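Local coordinates for BH1328 protein (Bacillus halodurans, PDB 2O5A) that probably silences ribosomes by binding protein uL14 of the large subunit, which prevents joining of the two ribosomal subunits and represses translation, at residues Gln8-Ala13 with Phe36-His41. Sequence-based numbering, arbitrary orientation.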
loop_
_atom_site.group_PDB
_atom_site.type_symbol
_atom_site.label_atom_id
_atom_site.label_comp_id
_atom_site.label_asym_id
_atom_site.label_seq_id
_atom_site.Cartn_x
_atom_site.Cartn_y
_atom_site.Cartn_z
ATOM N N GLN A 8 -15.716 14.857 -0.337
ATOM C CA GLN A 8 -16.746 15.084 -1.348
ATOM C C GLN A 8 -16.157 15.923 -2.467
ATOM O O GLN A 8 -16.577 15.830 -3.620
ATOM C CB GLN A 8 -17.951 15.826 -0.765
ATOM C CG GLN A 8 -19.064 14.937 -0.251
ATOM C CD GLN A 8 -20.413 15.632 -0.293
ATOM O OE1 GLN A 8 -20.571 16.736 0.229
ATOM N NE2 GLN A 8 -21.391 14.989 -0.920
ATOM N N LEU A 9 -15.181 16.750 -2.109
ATOM C CA LEU A 9 -14.515 17.618 -3.067
ATOM C C LEU A 9 -13.711 16.750 -4.029
ATOM O O LEU A 9 -13.697 16.988 -5.237
ATOM C CB LEU A 9 -13.587 18.589 -2.331
ATOM C CG LEU A 9 -13.070 19.806 -3.100
ATOM C CD1 LEU A 9 -14.241 20.636 -3.600
ATOM C CD2 LEU A 9 -12.189 20.640 -2.187
ATOM N N ALA A 10 -13.051 15.735 -3.479
ATOM C CA ALA A 10 -12.241 14.820 -4.270
ATOM C C ALA A 10 -13.114 13.851 -5.065
ATOM O O ALA A 10 -12.811 13.533 -6.215
ATOM C CB ALA A 10 -11.293 14.048 -3.358
ATOM N N VAL A 11 -14.195 13.385 -4.446
ATOM C CA VAL A 11 -15.106 12.453 -5.104
ATOM C C VAL A 11 -15.718 13.074 -6.353
ATOM O O VAL A 11 -15.836 12.417 -7.387
ATOM C CB VAL A 11 -16.245 12.012 -4.156
ATOM C CG1 VAL A 11 -17.248 11.147 -4.907
ATOM C CG2 VAL A 11 -15.669 11.234 -2.985
ATOM N N ASN A 12 -16.107 14.342 -6.255
ATOM C CA ASN A 12 -16.699 15.046 -7.385
ATOM C C ASN A 12 -15.680 15.222 -8.506
ATOM O O ASN A 12 -15.929 14.836 -9.648
ATOM C CB ASN A 12 -17.226 16.413 -6.941
ATOM C CG ASN A 12 -18.471 16.309 -6.082
ATOM O OD1 ASN A 12 -19.023 17.318 -5.643
ATOM N ND2 ASN A 12 -18.924 15.082 -5.842
ATOM N N ALA A 13 -14.535 15.807 -8.172
ATOM C CA ALA A 13 -13.476 16.027 -9.150
ATOM C C ALA A 13 -13.238 14.738 -9.926
ATOM O O ALA A 13 -13.299 14.716 -11.157
ATOM C CB ALA A 13 -12.195 16.456 -8.446
ATOM N N PHE A 36 -8.966 9.799 5.298
ATOM C CA PHE A 36 -9.617 9.151 4.165
ATOM C C PHE A 36 -8.650 8.891 3.014
ATOM O O PHE A 36 -7.754 9.692 2.734
ATOM C CB PHE A 36 -10.778 10.005 3.646
ATOM C CG PHE A 36 -11.930 10.139 4.605
ATOM C CD1 PHE A 36 -12.622 9.016 5.049
ATOM C CD2 PHE A 36 -12.346 11.394 5.038
ATOM C CE1 PHE A 36 -13.718 9.144 5.904
ATOM C CE2 PHE A 36 -13.440 11.532 5.891
ATOM C CZ PHE A 36 -14.126 10.405 6.327
ATOM N N PHE A 37 -8.849 7.757 2.353
ATOM C CA PHE A 37 -8.057 7.343 1.200
ATOM C C PHE A 37 -9.079 7.080 0.104
ATOM O O PHE A 37 -9.920 6.190 0.239
ATOM C CB PHE A 37 -7.285 6.056 1.508
ATOM C CG PHE A 37 -5.905 6.275 2.088
ATOM C CD1 PHE A 37 -5.519 7.513 2.606
ATOM C CD2 PHE A 37 -4.994 5.226 2.120
ATOM C CE1 PHE A 37 -4.242 7.690 3.153
ATOM C CE2 PHE A 37 -3.723 5.393 2.662
ATOM C CZ PHE A 37 -3.343 6.626 3.177
ATOM N N LEU A 38 -9.023 7.858 -0.973
ATOM C CA LEU A 38 -9.974 7.696 -2.069
ATOM C C LEU A 38 -9.353 6.923 -3.232
ATOM O O LEU A 38 -8.328 7.333 -3.781
ATOM C CB LEU A 38 -10.452 9.070 -2.551
ATOM C CG LEU A 38 -11.560 9.125 -3.611
ATOM C CD1 LEU A 38 -12.850 8.536 -3.053
ATOM C CD2 LEU A 38 -11.780 10.570 -4.035
ATOM N N ILE A 39 -9.985 5.810 -3.601
ATOM C CA ILE A 39 -9.510 4.963 -4.687
ATOM C C ILE A 39 -10.439 4.901 -5.890
ATOM O O ILE A 39 -11.666 4.937 -5.765
ATOM C CB ILE A 39 -9.245 3.544 -4.182
ATOM C CG1 ILE A 39 -8.557 3.663 -2.821
ATOM C CG2 ILE A 39 -8.440 2.752 -5.216
ATOM C CD1 ILE A 39 -8.221 2.402 -2.146
ATOM N N CYS A 40 -9.824 4.814 -7.058
ATOM C CA CYS A 40 -10.541 4.742 -8.316
ATOM C C CYS A 40 -9.539 4.397 -9.398
ATOM O O CYS A 40 -8.342 4.266 -9.130
ATOM C CB CYS A 40 -11.205 6.082 -8.621
ATOM S SG CYS A 40 -10.042 7.450 -8.819
ATOM N N HIS A 41 -10.022 4.249 -10.624
ATOM C CA HIS A 41 -9.131 3.907 -11.713
ATOM C C HIS A 41 -9.598 4.436 -13.058
ATOM O O HIS A 41 -10.765 4.791 -13.237
ATOM C CB HIS A 41 -8.966 2.388 -11.792
ATOM C CG HIS A 41 -10.129 1.680 -12.411
ATOM N ND1 HIS A 41 -10.541 1.916 -13.706
ATOM C CD2 HIS A 41 -10.972 0.743 -11.914
ATOM C CE1 HIS A 41 -11.581 1.152 -13.978
ATOM N NE2 HIS A 41 -11.864 0.432 -12.912
#
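Leu38 meets the helix with both of its methyl groups. CD2 sits in the angle between Ala10 and Val11: it lies 3.6 Å from Ala10 CB, the single methyl that this alanine presents, and also reaches the helix backbone, 3.7 Å from Val11 N, so it rests against the peptide joining the two residues. Val11 CG2 is a little farther from CD2, at 4.1 Å. CD1 reaches that same valine branch, standing 3.9 Å from Val11 CG2. The torsions of Leu38 explain these positions: CG is anti to its backbone N (chi1 -174°), which extends the side chain from the strand toward the helix, and with chi2 at 64° CD2 comes roughly anti to CA, making it the methyl farther out toward the helix backbone, while CD1 turns to the side, to Val11 CG2. On Val11 the branch that touches is CG2, set beside the backbone N and anti to the carbonyl carbon. The Val11 and Leu38 side chains run at about a right angle to each other, so they meet at their methyls instead of lying alongside.

The contact is small and apolar: the two segments bury 113 Å² in total, with Leu38 supplying more than half. Their nearest CA atoms, those of Val11 and Leu38, are 7.6 Å apart, a gap spanned by the leucine side chain and Val11 CG2 together.

This is helix-on-sheet packing in the core of an RsfS-family alpha/beta fold. Strand 36-42 runs between strand 22-26, antiparallel to it, and strand 85-91, parallel to it; Leu38 makes backbone hydrogen bonds with Val86 and His88 and touches Val22. Ala10 also packs on Leu55 of helix 45-61, which places helix 4-16 against both the sheet and that second helix.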